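Local coordinates for putative endo-1,4-beta-xylanase (Bacteroides thetaiotaomicron VPI-5482, PDB 5MSX), which probably hydrolyses O-glycosidic bonds of plant pectin as a family 43 glycoside hydrolase, likely an arabinofuranosidase, and binds calcium, at residues Asn23-Ala28 with Cys347-Tyr352; Gly80-Ser85 with Gly124-Ala129; Ala87-Trp92 with Thr109-Met114. All blocks are in the same frame, centred on the assembly; numbering follows the deposited sequence.

Contact 1: residues Asn23-Ala28 with Cys347-Tyr352; sequences NPFGNA and CLRTEY
Phe25 is wedged between Arg349 and Glu351, and it meets the two in different ways. Its CE1 stands over one face of the Arg349 guanidinium, 3.7 Å from Arg349 NH2, with the ring and guanidinium planes 69° apart, so the ring offers its rim to a flat cation. On the other side of the rim Phe25 CE2 lies 3.9 Å from Glu351 CG, and the glutamate chain, extended beyond CG, meets the ring edge, crossing at about a right angle. Pro24 adds its CG, 3.3 Å from Thr350 O. The aromatic side chain is presented by a type I turn, Asn23 to Gly26, which begins with an Asx turn: Asn23 OD1 accepts from Phe25 N at 3.1 Å. The contact thus brings a loop of the family 43 catalytic region against strand 349-351 (paired with 337-339) of the F5/8 type C region. A bend at chi3 (-73°) folds Arg349 back toward the turn, where a water in the guanidinium plane accepts from Arg349 NH1 at 3.0 Å and donates to Pro24 O at 2.7 Å. The charges have further mates: Glu278 pairs with Arg349, Arg281 and Arg366 with Glu351, and Arg281 also makes a cation-pi contact with Phe25.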
loop_
_atom_site.group_PDB
_atom_site.type_symbol
_atom_site.label_atom_id
_atom_site.label_comp_id
_atom_site.label_asym_id
_atom_site.label_seq_id
_atom_site.Cartn_x
_atom_site.Cartn_y
_atom_site.Cartn_z
ATOM N N ASN C 23 37.432 25.884 20.887
ATOM C CA ASN C 23 36.604 24.811 20.335
ATOM C C ASN C 23 36.303 25.090 18.851
ATOM O O ASN C 23 35.355 25.833 18.543
ATOM C CB ASN C 23 35.281 24.717 21.083
ATOM C CG ASN C 23 34.314 23.726 20.434
ATOM O OD1 ASN C 23 34.727 22.810 19.715
ATOM N ND2 ASN C 23 33.034 23.884 20.724
ATOM N N PRO C 24 37.082 24.476 17.934
ATOM C CA PRO C 24 36.848 24.787 16.512
ATOM C C PRO C 24 35.610 24.091 15.894
ATOM O O PRO C 24 35.285 24.364 14.742
ATOM C CB PRO C 24 38.154 24.349 15.810
ATOM C CG PRO C 24 38.925 23.522 16.790
ATOM C CD PRO C 24 38.263 23.616 18.149
ATOM N N PHE C 25 34.947 23.220 16.655
ATOM C CA PHE C 25 33.781 22.473 16.188
ATOM C C PHE C 25 32.435 22.963 16.713
ATOM O O PHE C 25 31.389 22.375 16.376
ATOM C CB PHE C 25 33.992 21.002 16.504
ATOM C CG PHE C 25 35.324 20.520 16.069
ATOM C CD1 PHE C 25 35.626 20.442 14.718
ATOM C CD2 PHE C 25 36.315 20.249 16.990
ATOM C CE1 PHE C 25 36.884 20.057 14.297
ATOM C CE2 PHE C 25 37.571 19.874 16.574
ATOM C CZ PHE C 25 37.849 19.763 15.223
ATOM N N GLY C 26 32.457 24.038 17.501
ATOM C CA GLY C 26 31.258 24.783 17.881
ATOM C C GLY C 26 30.157 23.933 18.473
ATOM O O GLY C 26 30.447 23.031 19.260
ATOM N N ASN C 27 28.914 24.187 18.080
ATOM C CA ASN C 27 27.783 23.447 18.646
ATOM C C ASN C 27 27.085 22.558 17.608
ATOM O O ASN C 27 26.113 22.961 16.971
ATOM C CB ASN C 27 26.790 24.381 19.355
ATOM C CG ASN C 27 25.867 23.622 20.350
ATOM O OD1 ASN C 27 26.064 22.433 20.684
ATOM N ND2 ASN C 27 24.832 24.313 20.804
ATOM N N ALA C 28 27.604 21.347 17.444
ATOM C CA ALA C 28 27.013 20.360 16.534
ATOM C C ALA C 28 25.574 20.019 16.959
ATOM O O ALA C 28 25.181 20.242 18.126
ATOM C CB ALA C 28 27.878 19.110 16.513
ATOM N N CYS C 347 43.435 23.616 5.741
ATOM C CA CYS C 347 42.556 23.179 6.824
ATOM C C CYS C 347 43.365 22.579 7.979
ATOM O O CYS C 347 43.575 21.368 8.044
ATOM C CB CYS C 347 41.496 22.187 6.342
ATOM S SG CYS C 347 40.448 21.611 7.707
ATOM N N LEU C 348 43.760 23.443 8.914
ATOM C CA LEU C 348 44.785 23.125 9.887
ATOM C C LEU C 348 44.254 23.464 11.279
ATOM O O LEU C 348 44.313 24.621 11.747
ATOM C CB LEU C 348 46.037 23.915 9.552
ATOM C CG LEU C 348 46.713 23.629 8.196
ATOM C CD1 LEU C 348 47.727 24.716 7.800
ATOM C CD2 LEU C 348 47.398 22.267 8.199
ATOM N N ARG C 349 43.703 22.451 11.934
ATOM C CA ARG C 349 43.020 22.639 13.186
ATOM C C ARG C 349 43.587 21.759 14.263
ATOM O O ARG C 349 44.188 20.728 13.999
ATOM C CB ARG C 349 41.516 22.342 13.005
ATOM C CG ARG C 349 40.889 23.265 11.976
ATOM C CD ARG C 349 39.374 23.277 12.041
ATOM N NE ARG C 349 38.777 22.064 11.513
ATOM C CZ ARG C 349 37.496 21.964 11.140
ATOM N NH1 ARG C 349 36.658 23.015 11.243
ATOM N NH2 ARG C 349 37.047 20.802 10.656
ATOM N N THR C 350 43.326 22.167 15.494
ATOM C CA THR C 350 43.729 21.435 16.684
ATOM C C THR C 350 42.512 21.263 17.588
ATOM O O THR C 350 41.752 22.211 17.786
ATOM C CB THR C 350 44.842 22.215 17.423
ATOM O OG1 THR C 350 45.981 22.305 16.554
ATOM C CG2 THR C 350 45.256 21.500 18.707
ATOM N N GLU C 351 42.310 20.046 18.091
ATOM C CA GLU C 351 41.279 19.765 19.081
ATOM C C GLU C 351 41.935 19.549 20.442
ATOM O O GLU C 351 42.885 18.766 20.550
ATOM C CB GLU C 351 40.496 18.508 18.740
ATOM C CG GLU C 351 39.294 18.333 19.674
ATOM C CD GLU C 351 38.411 17.111 19.377
ATOM O OE1 GLU C 351 38.757 16.266 18.507
ATOM O OE2 GLU C 351 37.329 16.992 20.036
ATOM N N TYR C 352 41.391 20.205 21.460
ATOM C CA TYR C 352 41.803 20.007 22.841
ATOM C C TYR C 352 40.738 19.182 23.535
ATOM O O TYR C 352 39.591 19.067 23.051
ATOM C CB TYR C 352 41.963 21.354 23.551
ATOM C CG TYR C 352 43.031 22.230 22.933
ATOM C CD1 TYR C 352 44.372 22.081 23.300
ATOM C CD2 TYR C 352 42.711 23.203 21.970
ATOM C CE1 TYR C 352 45.371 22.855 22.720
ATOM C CE2 TYR C 352 43.706 23.989 21.383
ATOM C CZ TYR C 352 45.032 23.806 21.758
ATOM O OH TYR C 352 46.027 24.573 21.202
HETATM O O HOH W 1 36.715 25.605 12.769
#

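Contact 2: residues Gly80-Ser85 with Gly124-Ala129; sequences GTYFPS and GPFKLA
Tyr82 and Phe126 are joined first through the backbone. Phe126 N donates to Tyr82 O at 2.8 Å. The same oxygen also receives a CA-H...O contact from Pro125, whose CA is 3.5 Å away, and it lies at the edge of the Phe126 ring. Gly124 has a positive phi, and a CB there would collide with Tyr82 O; a cis peptide bond precedes Pro125. A second polar link is made by water, which accepts from Ser85 N and donates to Phe126 O at 2.8 Å.

The aromatic contacts are less regular. The rings of Tyr82 and Phe126 have their planes 79° apart and meet obliquely, with Tyr82 CD1 3.5 Å from Phe126 CD1. Phe83 makes a clearer contact: Phe126 CB sits over one face of its ring, 4.2 Å from the centroid, in a CH-pi arrangement. With CG anti to the backbone N (chi1 -157°), the Phe83 ring reaches across to the segment 124-129, and its CZ comes 4.3 Å from Leu128 CD2. A serine in its place would probably lose the CH-pi face for Phe126 CB and leave a gap beside Leu128 CD2. Nearer the surface, Pro84 CD packs at 3.9 Å against Pro125 CB.

Within the segment 80-85 an ST turn, Thr81 OG1 accepting from Phe83 N, shapes the loop that carries these rings. That loop runs from strand 78-79 toward strand 91-92 and packs against the segment that holds strand 127-128. Strand 113-119, the sheet neighbour of 127-128, joins in as well: Phe83 touches its Ala117, Phe126 its Ala119 and Leu128 its Tyr115.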
loop_
_atom_site.group_PDB
_atom_site.type_symbol
_atom_site.label_atom_id
_atom_site.label_comp_id
_atom_site.label_asym_id
_atom_site.label_seq_id
_atom_site.Cartn_x
_atom_site.Cartn_y
_atom_site.Cartn_z
ATOM N N GLY C 80 19.315 2.000 22.113
ATOM C CA GLY C 80 19.362 0.808 21.276
ATOM C C GLY C 80 19.385 1.104 19.781
ATOM O O GLY C 80 19.604 2.258 19.351
ATOM N N THR C 81 19.171 0.045 19.001
ATOM C CA THR C 81 19.074 0.137 17.562
ATOM C C THR C 81 17.600 0.076 17.165
ATOM O O THR C 81 16.762 -0.381 17.950
ATOM C CB THR C 81 19.890 -0.945 16.833
ATOM O OG1 THR C 81 19.691 -0.828 15.418
ATOM C CG2 THR C 81 19.517 -2.387 17.290
ATOM N N TYR C 82 17.297 0.588 15.967
ATOM C CA TYR C 82 15.952 0.525 15.377
ATOM C C TYR C 82 15.898 -0.561 14.302
ATOM O O TYR C 82 14.848 -0.787 13.729
ATOM C CB TYR C 82 15.497 1.915 14.809
ATOM C CG TYR C 82 16.341 2.467 13.661
ATOM C CD1 TYR C 82 16.109 2.092 12.338
ATOM C CD2 TYR C 82 17.381 3.358 13.902
ATOM C CE1 TYR C 82 16.876 2.603 11.293
ATOM C CE2 TYR C 82 18.143 3.873 12.871
ATOM C CZ TYR C 82 17.893 3.504 11.566
ATOM O OH TYR C 82 18.681 4.008 10.566
ATOM N N PHE C 83 17.020 -1.232 14.039
ATOM C CA PHE C 83 17.133 -2.184 12.940
ATOM C C PHE C 83 17.966 -3.387 13.414
ATOM O O PHE C 83 19.126 -3.536 13.002
ATOM C CB PHE C 83 17.796 -1.475 11.757
ATOM C CG PHE C 83 17.525 -2.072 10.402
ATOM C CD1 PHE C 83 17.283 -3.438 10.202
ATOM C CD2 PHE C 83 17.622 -1.254 9.286
ATOM C CE1 PHE C 83 17.089 -3.943 8.919
ATOM C CE2 PHE C 83 17.433 -1.749 8.007
ATOM C CZ PHE C 83 17.175 -3.102 7.819
ATOM N N PRO C 84 17.360 -4.271 14.250
ATOM C CA PRO C 84 18.091 -5.405 14.854
ATOM C C PRO C 84 18.920 -6.247 13.902
ATOM O O PRO C 84 20.097 -6.451 14.160
ATOM C CB PRO C 84 16.976 -6.213 15.521
ATOM C CG PRO C 84 16.015 -5.157 15.951
ATOM C CD PRO C 84 15.972 -4.228 14.750
ATOM N N SER C 85 18.365 -6.663 12.777
ATOM C CA SER C 85 19.140 -7.490 11.860
ATOM C C SER C 85 20.410 -6.825 11.287
ATOM O O SER C 85 21.343 -7.525 10.885
ATOM C CB SER C 85 18.264 -8.049 10.731
ATOM O OG SER C 85 18.063 -7.125 9.671
ATOM N N GLY C 124 11.270 1.588 14.922
ATOM C CA GLY C 124 11.474 0.194 14.580
ATOM C C GLY C 124 10.681 -0.699 15.528
ATOM O O GLY C 124 9.856 -0.195 16.285
ATOM N N PRO C 125 10.943 -2.008 15.547
ATOM C CA PRO C 125 12.048 -2.628 14.816
ATOM C C PRO C 125 11.788 -2.678 13.323
ATOM O O PRO C 125 10.713 -3.085 12.909
ATOM C CB PRO C 125 12.094 -4.053 15.389
ATOM C CG PRO C 125 10.716 -4.287 15.912
ATOM C CD PRO C 125 10.293 -2.965 16.461
ATOM N N PHE C 126 12.767 -2.244 12.540
ATOM C CA PHE C 126 12.703 -2.355 11.118
ATOM C C PHE C 126 13.167 -3.738 10.719
ATOM O O PHE C 126 13.945 -4.356 11.452
ATOM C CB PHE C 126 13.558 -1.269 10.453
ATOM C CG PHE C 126 12.890 0.071 10.394
ATOM C CD1 PHE C 126 12.923 0.930 11.482
ATOM C CD2 PHE C 126 12.211 0.471 9.249
ATOM C CE1 PHE C 126 12.296 2.167 11.435
ATOM C CE2 PHE C 126 11.598 1.724 9.182
ATOM C CZ PHE C 126 11.632 2.564 10.276
ATOM N N LYS C 127 12.667 -4.225 9.578
ATOM C CA LYS C 127 13.125 -5.481 8.984
ATOM C C LYS C 127 13.279 -5.295 7.512
ATOM O O LYS C 127 12.603 -4.453 6.931
ATOM C CB LYS C 127 12.087 -6.598 9.171
ATOM C CG LYS C 127 11.845 -7.052 10.585
ATOM C CD LYS C 127 10.898 -8.248 10.583
ATOM C CE LYS C 127 9.954 -8.197 11.773
ATOM N NZ LYS C 127 10.684 -8.176 13.079
ATOM N N LEU C 128 14.114 -6.097 6.873
ATOM C CA LEU C 128 14.133 -6.098 5.407
ATOM C C LEU C 128 12.702 -6.349 4.892
ATOM O O LEU C 128 11.966 -7.161 5.455
ATOM C CB LEU C 128 15.092 -7.133 4.854
ATOM C CG LEU C 128 16.580 -6.801 4.934
ATOM C CD1 LEU C 128 17.392 -7.903 4.288
ATOM C CD2 LEU C 128 16.864 -5.475 4.244
ATOM N N ALA C 129 12.313 -5.586 3.873
ATOM C CA ALA C 129 10.951 -5.605 3.340
ATOM C C ALA C 129 10.734 -6.751 2.356
ATOM O O ALA C 129 9.606 -7.194 2.177
ATOM C CB ALA C 129 10.635 -4.281 2.681
HETATM O O HOH W 2 15.571 -6.542 11.880
#

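Contact 3: residues Ala87-Trp92 with Thr109-Met114; sequences AKEKYW and TINGYM
Glu89 and Asn111 meet because both first torsions put CG beside the backbone N (chi1 -57° in Asn111) and Glu89 bends again at chi2 (-51°), which curls its carboxylate back to the amide. Glu89 OE1 accepts from Asn111 ND2 at 3.0 Å on its anti lone pair. The donor's amide plane contains the acceptor, yet the carboxylate is turned 84° against that plane. The other end of the amide is held too: Asn111 OD1 accepts from Lys90 N at 3.0 Å, tilted from the carbonyl plane, which fixes the amide's rotation. These bonds sit at the tip of a two-residue beta hairpin, whose type I' turn, Ile110 to Tyr113, has Asn111 and Gly112 at its corners; strand 91-92 runs antiparallel along strand 109-110, as within a blade of the five-bladed propeller of family 43. Trp92 and Thr109 exchange two backbone bonds, Thr109 N to Trp92 O being 2.8 Å. On the sheet face of Tyr91 and Ile110, Tyr91 CE1 touches Ile110 CD1 at 3.8 Å. The opposite face carries Trp92, close to Asp36, the predicted proton acceptor, and Thr109, whose OG1 is hydrogen-bonded to the backbone N of Asp154, a residue predicted to tune the acid. Lys90 CE lies over one face of the Trp92 indole, offset toward its rim, and Lys90 NZ bonds Leu59 O. A water bridges Lys90 O, Thr109 O and Gly112 N.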
loop_
_atom_site.group_PDB
_atom_site.type_symbol
_atom_site.label_atom_id
_atom_site.label_comp_id
_atom_site.label_asym_id
_atom_site.label_seq_id
_atom_site.Cartn_x
_atom_site.Cartn_y
_atom_site.Cartn_z
ATOM N N ALA C 87 22.301 -4.446 12.904
ATOM C CA ALA C 87 22.993 -3.773 14.004
ATOM C C ALA C 87 24.538 -3.924 14.072
ATOM O O ALA C 87 25.193 -3.143 14.721
ATOM C CB ALA C 87 22.387 -4.197 15.327
ATOM N N LYS C 88 25.099 -4.922 13.420
ATOM C CA LYS C 88 26.539 -5.106 13.383
ATOM C C LYS C 88 27.065 -5.055 11.960
ATOM O O LYS C 88 28.218 -5.386 11.706
ATOM C CB LYS C 88 26.879 -6.429 14.064
ATOM C CG LYS C 88 26.155 -6.591 15.406
ATOM C CD LYS C 88 26.908 -7.511 16.339
ATOM C CE LYS C 88 26.015 -8.043 17.450
ATOM N NZ LYS C 88 26.723 -9.082 18.256
ATOM N N GLU C 89 26.245 -4.582 11.030
ATOM C CA GLU C 89 26.695 -4.392 9.666
ATOM C C GLU C 89 27.216 -2.985 9.563
ATOM O O GLU C 89 26.940 -2.177 10.434
ATOM C CB GLU C 89 25.533 -4.594 8.673
ATOM C CG GLU C 89 24.732 -5.873 8.910
ATOM C CD GLU C 89 25.613 -7.103 9.010
ATOM O OE1 GLU C 89 26.420 -7.320 8.085
ATOM O OE2 GLU C 89 25.496 -7.834 10.017
ATOM N N LYS C 90 27.952 -2.707 8.491
ATOM C CA LYS C 90 28.332 -1.343 8.147
ATOM C C LYS C 90 27.116 -0.617 7.558
ATOM O O LYS C 90 26.546 -1.059 6.587
ATOM C CB LYS C 90 29.461 -1.373 7.149
ATOM C CG LYS C 90 30.168 -0.039 6.966
ATOM C CD LYS C 90 31.349 -0.206 6.033
ATOM C CE LYS C 90 30.925 -0.448 4.601
ATOM N NZ LYS C 90 32.106 -0.277 3.712
ATOM N N TYR C 91 26.737 0.494 8.172
ATOM C CA TYR C 91 25.429 1.104 8.000
ATOM C C TYR C 91 25.620 2.582 7.641
ATOM O O TYR C 91 26.108 3.337 8.454
ATOM C CB TYR C 91 24.660 0.971 9.309
ATOM C CG TYR C 91 23.211 1.323 9.179
ATOM C CD1 TYR C 91 22.274 0.360 8.824
ATOM C CD2 TYR C 91 22.762 2.631 9.404
ATOM C CE1 TYR C 91 20.928 0.674 8.709
ATOM C CE2 TYR C 91 21.408 2.953 9.277
ATOM C CZ TYR C 91 20.500 1.963 8.933
ATOM O OH TYR C 91 19.159 2.229 8.813
ATOM N N TRP C 92 25.279 2.941 6.422
ATOM C CA TRP C 92 25.450 4.254 5.879
ATOM C C TRP C 92 24.161 4.871 5.377
ATOM O O TRP C 92 23.333 4.197 4.722
ATOM C CB TRP C 92 26.348 4.195 4.643
ATOM C CG TRP C 92 27.771 3.879 4.901
ATOM C CD1 TRP C 92 28.425 3.894 6.093
ATOM C CD2 TRP C 92 28.733 3.555 3.913
ATOM N NE1 TRP C 92 29.725 3.579 5.907
ATOM C CE2 TRP C 92 29.948 3.374 4.571
ATOM C CE3 TRP C 92 28.676 3.414 2.520
ATOM C CZ2 TRP C 92 31.126 3.024 3.895
ATOM C CZ3 TRP C 92 29.824 3.056 1.837
ATOM C CH2 TRP C 92 31.046 2.866 2.523
ATOM N N THR C 109 22.065 2.210 3.289
ATOM C CA THR C 109 23.112 1.567 2.502
ATOM C C THR C 109 23.894 0.645 3.429
ATOM O O THR C 109 24.603 1.108 4.315
ATOM C CB THR C 109 23.981 2.602 1.815
ATOM O OG1 THR C 109 23.148 3.352 0.932
ATOM C CG2 THR C 109 25.124 1.967 1.010
ATOM N N ILE C 110 23.704 -0.665 3.248
ATOM C CA ILE C 110 24.199 -1.662 4.212
ATOM C C ILE C 110 25.268 -2.490 3.519
ATOM O O ILE C 110 25.033 -3.068 2.450
ATOM C CB ILE C 110 23.057 -2.504 4.814
ATOM C CG1 ILE C 110 21.952 -1.576 5.350
ATOM C CG2 ILE C 110 23.568 -3.391 5.947
ATOM C CD1 ILE C 110 20.859 -2.231 6.190
ATOM N N ASN C 111 26.469 -2.459 4.103
ATOM C CA ASN C 111 27.685 -3.032 3.499
ATOM C C ASN C 111 27.847 -2.629 2.052
ATOM O O ASN C 111 28.117 -3.461 1.204
ATOM C CB ASN C 111 27.708 -4.558 3.682
ATOM C CG ASN C 111 27.628 -4.946 5.140
ATOM O OD1 ASN C 111 28.278 -4.345 5.991
ATOM N ND2 ASN C 111 26.808 -5.922 5.449
ATOM N N GLY C 112 27.655 -1.334 1.775
ATOM C CA GLY C 112 27.790 -0.781 0.416
ATOM C C GLY C 112 26.581 -0.798 -0.516
ATOM O O GLY C 112 26.667 -0.314 -1.657
ATOM N N TYR C 113 25.449 -1.336 -0.070
ATOM C CA TYR C 113 24.315 -1.564 -0.986
ATOM C C TYR C 113 22.992 -1.143 -0.367
ATOM O O TYR C 113 22.778 -1.317 0.820
ATOM C CB TYR C 113 24.257 -3.043 -1.443
ATOM C CG TYR C 113 25.403 -3.424 -2.340
ATOM C CD1 TYR C 113 26.612 -3.841 -1.817
ATOM C CD2 TYR C 113 25.281 -3.351 -3.716
ATOM C CE1 TYR C 113 27.670 -4.186 -2.653
ATOM C CE2 TYR C 113 26.322 -3.697 -4.550
ATOM C CZ TYR C 113 27.511 -4.106 -4.007
ATOM O OH TYR C 113 28.544 -4.414 -4.844
ATOM N N MET C 114 22.109 -0.590 -1.198
ATOM C CA MET C 114 20.820 -0.111 -0.719
ATOM C C MET C 114 19.837 -1.269 -0.531
ATOM O O MET C 114 19.763 -2.132 -1.406
ATOM C CB MET C 114 20.255 0.898 -1.700
ATOM C CG MET C 114 21.118 2.162 -1.774
ATOM S SD MET C 114 20.527 3.329 -2.989
ATOM C CE MET C 114 20.507 2.355 -4.506
HETATM O O HOH W 3 27.242 0.441 4.121
#

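How the contacts relate
The contacts are nested along the chain: contact 3 lies within the loop closed by contact 2, and both lie inside the very long loop closed by contact 1. Contacts 2 and 3 are neighbours, their centres 12 Å apart, and share one antiparallel sheet in which strands 113-119 and 127-128 are adjacent. They meet directly through a probable hydrogen bond between Tyr82 OH and Tyr91 OH (2.5 Å) and through Phe83 packing on Ile110. Contact 1 is separate, 34 Å from contact 2 and 29 Å from contact 3 between centres. It joins the catalytic region to the F5/8 type C region, whereas the other two build a single part of the catalytic region, contact 3 being beside its predicted active site.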